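Local coordinates for putative uncharacterized protein (Streptococcus suis, PDB 4XZ7) that probably acts as a transglutaminase and is a virulence factor with antiphagocytic properties, this chain being the part that holds its transglutaminase-like domain, at residues B[297-310]-B[332-344]. Numbering follows the deposited sequence.
Sequences TARVYYDKKWHTID and STIGEDSYDVVEA
D337 spends both carboxylate oxygens on the strand 305-309. OD2 accepts a nearly straight bond from H307 ND1 (2.6 Å, 170°), the donor lying on its syn side, while OD1 takes the backbone N of T308 at 2.8 Å. The backbone N of D337 returns a bond to T308 O (2.9 Å), so this short acidic residue of the type II turn G335-S338 binds the strand through backbone and side chain together. Histidine suits position 307 because its two ring nitrogens donate to different partners, ND1 to D337 and NE2 to Y302 O, and together these bonds fix the ring's rotation. The extended chain of E336 is long enough to bring OE1 to Y302 OH (2.6 Å) and into a salt bridge with R214.

The strands 294-302 and 305-309 form a β-hairpin closed by the type I' turn Y302-K305, in the five-stranded mixed sheet of the transglutaminase-like domain; 305-309 is one outermost strand within the chain, 340-343 the other.

Y339 OH donates to D310 OD1 (2.8 Å) from above the carboxylate plane. D310 OD2 accepts from H295 NE2 and T312 N, consistent with the aspartate of a Cys-His-Asp triad as in transglutaminases, which Y339 would hold from the second shell. One water links T308 OG1 to Y339 O; another joins D310 N, T308 O and I334 O. Arginine suits position 299: NE and NH1 grip T308 OG1 side-on, NH2 forms a salt bridge with E362, and NH1 makes a long one to D337 OD1. V341 CG1 packs over one guanidinium face, and the Y339 ring offers T308 CG2 a surface, CD2 lying 3.8 Å from that methyl.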
loop_
_atom_site.group_PDB
_atom_site.type_symbol
_atom_site.label_atom_id
_atom_site.label_comp_id
_atom_site.label_asym_id
_atom_site.label_seq_id
_atom_site.Cartn_x
_atom_site.Cartn_y
_atom_site.Cartn_z
ATOM N N THR B 297 -25.955 3.941 8.090
ATOM C CA THR B 297 -26.982 3.044 8.606
ATOM C C THR B 297 -27.566 2.243 7.441
ATOM O O THR B 297 -27.248 2.527 6.288
ATOM C CB THR B 297 -28.135 3.820 9.310
ATOM O OG1 THR B 297 -28.747 4.718 8.373
ATOM C CG2 THR B 297 -27.628 4.621 10.513
ATOM N N ALA B 298 -28.426 1.265 7.724
ATOM C CA ALA B 298 -29.180 0.640 6.640
ATOM C C ALA B 298 -30.590 1.203 6.593
ATOM O O ALA B 298 -31.136 1.622 7.613
ATOM C CB ALA B 298 -29.235 -0.862 6.793
ATOM N N ARG B 299 -31.158 1.231 5.395
ATOM C CA ARG B 299 -32.584 1.421 5.214
ATOM C C ARG B 299 -33.146 0.080 4.828
ATOM O O ARG B 299 -32.585 -0.586 3.951
ATOM C CB ARG B 299 -32.867 2.453 4.151
ATOM C CG ARG B 299 -32.674 3.862 4.635
ATOM C CD ARG B 299 -33.922 4.659 4.361
ATOM N NE ARG B 299 -34.579 5.062 5.584
ATOM C CZ ARG B 299 -35.818 5.523 5.657
ATOM N NH1 ARG B 299 -36.300 5.860 6.835
ATOM N NH2 ARG B 299 -36.572 5.640 4.567
ATOM N N VAL B 300 -34.209 -0.336 5.520
ATOM C CA VAL B 300 -34.799 -1.663 5.350
ATOM C C VAL B 300 -36.303 -1.545 5.209
ATOM O O VAL B 300 -36.929 -0.754 5.910
ATOM C CB VAL B 300 -34.512 -2.597 6.545
ATOM C CG1 VAL B 300 -34.588 -4.053 6.111
ATOM C CG2 VAL B 300 -33.160 -2.306 7.143
ATOM N N TYR B 301 -36.889 -2.334 4.323
ATOM C CA TYR B 301 -38.335 -2.296 4.156
ATOM C C TYR B 301 -39.004 -3.403 4.956
ATOM O O TYR B 301 -38.727 -4.574 4.748
ATOM C CB TYR B 301 -38.713 -2.418 2.677
ATOM C CG TYR B 301 -40.200 -2.289 2.423
ATOM C CD1 TYR B 301 -40.807 -1.039 2.375
ATOM C CD2 TYR B 301 -40.992 -3.408 2.231
ATOM C CE1 TYR B 301 -42.170 -0.908 2.143
ATOM C CE2 TYR B 301 -42.368 -3.289 1.998
ATOM C CZ TYR B 301 -42.946 -2.034 1.953
ATOM O OH TYR B 301 -44.297 -1.896 1.718
ATOM N N TYR B 302 -39.879 -3.032 5.877
ATOM C CA TYR B 302 -40.718 -4.026 6.540
ATOM C C TYR B 302 -41.945 -3.361 7.126
ATOM O O TYR B 302 -41.960 -2.138 7.356
ATOM C CB TYR B 302 -39.943 -4.791 7.623
ATOM C CG TYR B 302 -39.326 -3.934 8.720
ATOM C CD1 TYR B 302 -37.998 -3.505 8.637
ATOM C CD2 TYR B 302 -40.063 -3.574 9.844
ATOM C CE1 TYR B 302 -37.433 -2.725 9.641
ATOM C CE2 TYR B 302 -39.506 -2.802 10.854
ATOM C CZ TYR B 302 -38.193 -2.377 10.746
ATOM O OH TYR B 302 -37.648 -1.609 11.750
ATOM N N ASP B 303 -42.984 -4.168 7.329
ATOM C CA ASP B 303 -44.239 -3.676 7.869
ATOM C C ASP B 303 -44.706 -2.445 7.112
ATOM O O ASP B 303 -44.924 -1.391 7.710
ATOM C CB ASP B 303 -44.091 -3.355 9.362
ATOM C CG ASP B 303 -43.944 -4.603 10.220
ATOM O OD1 ASP B 303 -43.797 -5.707 9.651
ATOM O OD2 ASP B 303 -43.970 -4.475 11.463
ATOM N N LYS B 304 -44.800 -2.571 5.789
ATOM C CA LYS B 304 -45.340 -1.510 4.941
ATOM C C LYS B 304 -44.540 -0.215 4.941
ATOM O O LYS B 304 -45.031 0.797 4.427
ATOM C CB LYS B 304 -46.776 -1.156 5.357
ATOM C CG LYS B 304 -47.774 -2.278 5.332
ATOM C CD LYS B 304 -49.167 -1.713 5.630
ATOM C CE LYS B 304 -50.204 -2.810 5.748
ATOM N NZ LYS B 304 -51.575 -2.267 6.009
ATOM N N LYS B 305 -43.342 -0.212 5.526
ATOM C CA LYS B 305 -42.587 1.038 5.591
ATOM C C LYS B 305 -41.084 0.862 5.437
ATOM O O LYS B 305 -40.524 -0.194 5.733
ATOM C CB LYS B 305 -42.875 1.771 6.912
ATOM C CG LYS B 305 -44.061 2.736 6.860
ATOM C CD LYS B 305 -44.244 3.475 8.185
ATOM C CE LYS B 305 -42.986 4.247 8.595
ATOM N NZ LYS B 305 -42.739 5.465 7.756
ATOM N N TRP B 306 -40.439 1.916 4.958
ATOM C CA TRP B 306 -38.983 1.977 4.947
ATOM C C TRP B 306 -38.522 2.534 6.282
ATOM O O TRP B 306 -39.031 3.557 6.736
ATOM C CB TRP B 306 -38.480 2.843 3.793
ATOM C CG TRP B 306 -38.487 2.143 2.485
ATOM C CD1 TRP B 306 -39.457 2.194 1.521
ATOM C CD2 TRP B 306 -37.476 1.265 1.995
ATOM N NE1 TRP B 306 -39.104 1.392 0.449
ATOM C CE2 TRP B 306 -37.889 0.814 0.720
ATOM C CE3 TRP B 306 -36.258 0.810 2.511
ATOM C CZ2 TRP B 306 -37.125 -0.060 -0.040
ATOM C CZ3 TRP B 306 -35.503 -0.058 1.758
ATOM C CH2 TRP B 306 -35.931 -0.479 0.495
ATOM N N HIS B 307 -37.572 1.850 6.905
ATOM C CA HIS B 307 -37.053 2.231 8.213
ATOM C C HIS B 307 -35.550 2.471 8.198
ATOM O O HIS B 307 -34.809 1.786 7.475
ATOM C CB HIS B 307 -37.358 1.148 9.249
ATOM C CG HIS B 307 -38.806 0.792 9.342
ATOM N ND1 HIS B 307 -39.711 1.542 10.062
ATOM C CD2 HIS B 307 -39.509 -0.220 8.788
ATOM C CE1 HIS B 307 -40.907 0.995 9.960
ATOM N NE2 HIS B 307 -40.812 -0.075 9.190
ATOM N N THR B 308 -35.099 3.422 9.013
ATOM C CA THR B 308 -33.671 3.556 9.281
ATOM C C THR B 308 -33.280 2.663 10.458
ATOM O O THR B 308 -33.848 2.762 11.555
ATOM C CB THR B 308 -33.271 5.005 9.577
ATOM O OG1 THR B 308 -33.912 5.870 8.634
ATOM C CG2 THR B 308 -31.761 5.170 9.468
ATOM N N ILE B 309 -32.338 1.766 10.198
ATOM C CA ILE B 309 -31.779 0.867 11.190
ATOM C C ILE B 309 -30.290 1.147 11.400
ATOM O O ILE B 309 -29.477 0.959 10.479
ATOM C CB ILE B 309 -31.956 -0.601 10.777
ATOM C CG1 ILE B 309 -33.426 -0.887 10.487
ATOM C CG2 ILE B 309 -31.405 -1.524 11.863
ATOM C CD1 ILE B 309 -34.319 -0.788 11.728
ATOM N N ASP B 310 -29.965 1.648 12.597
ATOM C CA ASP B 310 -28.589 1.912 13.037
ATOM C C ASP B 310 -28.053 0.700 13.798
ATOM O O ASP B 310 -28.470 0.447 14.932
ATOM C CB ASP B 310 -28.533 3.147 13.940
ATOM C CG ASP B 310 -27.120 3.695 14.111
ATOM O OD1 ASP B 310 -27.012 4.879 14.479
ATOM O OD2 ASP B 310 -26.122 2.969 13.872
ATOM N N SER B 332 -38.857 0.710 20.691
ATOM C CA SER B 332 -37.887 -0.018 19.889
ATOM C C SER B 332 -36.634 -0.235 20.724
ATOM O O SER B 332 -36.257 0.628 21.515
ATOM C CB SER B 332 -37.546 0.736 18.595
ATOM O OG SER B 332 -36.409 0.165 17.952
ATOM N N THR B 333 -35.999 -1.391 20.557
ATOM C CA THR B 333 -34.748 -1.671 21.242
ATOM C C THR B 333 -33.585 -1.693 20.260
ATOM O O THR B 333 -32.492 -2.134 20.611
ATOM C CB THR B 333 -34.782 -3.018 21.998
ATOM O OG1 THR B 333 -34.921 -4.103 21.069
ATOM C CG2 THR B 333 -35.921 -3.056 23.025
ATOM N N ILE B 334 -33.822 -1.236 19.031
ATOM C CA ILE B 334 -32.727 -1.033 18.071
ATOM C C ILE B 334 -32.820 0.340 17.389
ATOM O O ILE B 334 -32.266 0.552 16.299
ATOM C CB ILE B 334 -32.662 -2.143 16.971
ATOM C CG1 ILE B 334 -33.868 -2.080 16.030
ATOM C CG2 ILE B 334 -32.496 -3.529 17.593
ATOM C CD1 ILE B 334 -35.093 -2.725 16.578
ATOM N N GLY B 335 -33.513 1.269 18.042
ATOM C CA GLY B 335 -33.549 2.657 17.604
ATOM C C GLY B 335 -34.190 2.910 16.247
ATOM O O GLY B 335 -33.874 3.902 15.593
ATOM N N GLU B 336 -35.087 2.015 15.835
ATOM C CA GLU B 336 -35.824 2.137 14.579
ATOM C C GLU B 336 -36.297 3.568 14.312
ATOM O O GLU B 336 -36.976 4.178 15.150
ATOM C CB GLU B 336 -37.020 1.170 14.591
ATOM C CG GLU B 336 -38.092 1.431 13.538
ATOM C CD GLU B 336 -39.210 0.378 13.548
ATOM O OE1 GLU B 336 -38.939 -0.814 13.831
ATOM O OE2 GLU B 336 -40.365 0.742 13.260
ATOM N N ASP B 337 -35.890 4.101 13.160
ATOM C CA ASP B 337 -36.373 5.381 12.643
ATOM C C ASP B 337 -36.105 6.562 13.544
ATOM O O ASP B 337 -36.967 7.425 13.708
ATOM C CB ASP B 337 -37.874 5.308 12.375
ATOM C CG ASP B 337 -38.195 4.434 11.205
ATOM O OD1 ASP B 337 -37.357 4.386 10.285
ATOM O OD2 ASP B 337 -39.270 3.803 11.198
ATOM N N SER B 338 -34.918 6.613 14.123
ATOM C CA SER B 338 -34.589 7.707 15.018
ATOM C C SER B 338 -33.906 8.850 14.265
ATOM O O SER B 338 -33.553 9.876 14.858
ATOM C CB SER B 338 -33.695 7.215 16.149
ATOM O OG SER B 338 -32.412 6.898 15.662
ATOM N N TYR B 339 -33.716 8.664 12.960
ATOM C CA TYR B 339 -33.094 9.684 12.117
ATOM C C TYR B 339 -34.109 10.515 11.344
ATOM O O TYR B 339 -35.138 10.005 10.906
ATOM C CB TYR B 339 -32.130 9.035 11.122
ATOM C CG TYR B 339 -30.829 8.629 11.749
ATOM C CD1 TYR B 339 -29.723 9.479 11.719
ATOM C CD2 TYR B 339 -30.703 7.402 12.391
ATOM C CE1 TYR B 339 -28.534 9.107 12.308
ATOM C CE2 TYR B 339 -29.519 7.020 12.983
ATOM C CZ TYR B 339 -28.438 7.869 12.941
ATOM O OH TYR B 339 -27.254 7.472 13.527
ATOM N N ASP B 340 -33.804 11.794 11.159
ATOM C CA ASP B 340 -34.515 12.583 10.164
ATOM C C ASP B 340 -34.015 12.141 8.802
ATOM O O ASP B 340 -32.897 11.651 8.679
ATOM C CB ASP B 340 -34.287 14.080 10.365
ATOM C CG ASP B 340 -34.984 14.610 11.591
ATOM O OD1 ASP B 340 -36.039 14.054 11.952
ATOM O OD2 ASP B 340 -34.475 15.576 12.192
ATOM N N VAL B 341 -34.841 12.287 7.777
ATOM C CA VAL B 341 -34.403 11.896 6.447
ATOM C C VAL B 341 -34.241 13.108 5.555
ATOM O O VAL B 341 -35.022 14.058 5.619
ATOM C CB VAL B 341 -35.373 10.918 5.801
ATOM C CG1 VAL B 341 -35.413 9.644 6.608
ATOM C CG2 VAL B 341 -36.759 11.546 5.707
ATOM N N VAL B 342 -33.200 13.065 4.739
ATOM C CA VAL B 342 -32.907 14.120 3.788
ATOM C C VAL B 342 -32.953 13.481 2.422
ATOM O O VAL B 342 -32.385 12.413 2.224
ATOM C CB VAL B 342 -31.521 14.762 4.053
ATOM C CG1 VAL B 342 -31.047 15.593 2.861
ATOM C CG2 VAL B 342 -31.564 15.593 5.313
ATOM N N GLU B 343 -33.645 14.116 1.481
ATOM C CA GLU B 343 -33.785 13.539 0.149
ATOM C C GLU B 343 -32.520 13.718 -0.676
ATOM O O GLU B 343 -31.923 14.792 -0.673
ATOM C CB GLU B 343 -34.968 14.158 -0.583
ATOM C CG GLU B 343 -35.321 13.399 -1.828
ATOM C CD GLU B 343 -35.837 12.021 -1.509
ATOM O OE1 GLU B 343 -36.488 11.879 -0.457
ATOM O OE2 GLU B 343 -35.590 11.083 -2.295
ATOM N N ALA B 344 -32.114 12.656 -1.371
ATOM C CA ALA B 344 -30.946 12.693 -2.251
ATOM C C ALA B 344 -31.040 13.859 -3.232
ATOM O O ALA B 344 -32.044 14.015 -3.923
ATOM C CB ALA B 344 -30.810 11.372 -3.013
HETATM O O HOH W 1 -35.512 7.468 10.163
HETATM O O HOH W 2 -32.104 1.997 14.187
#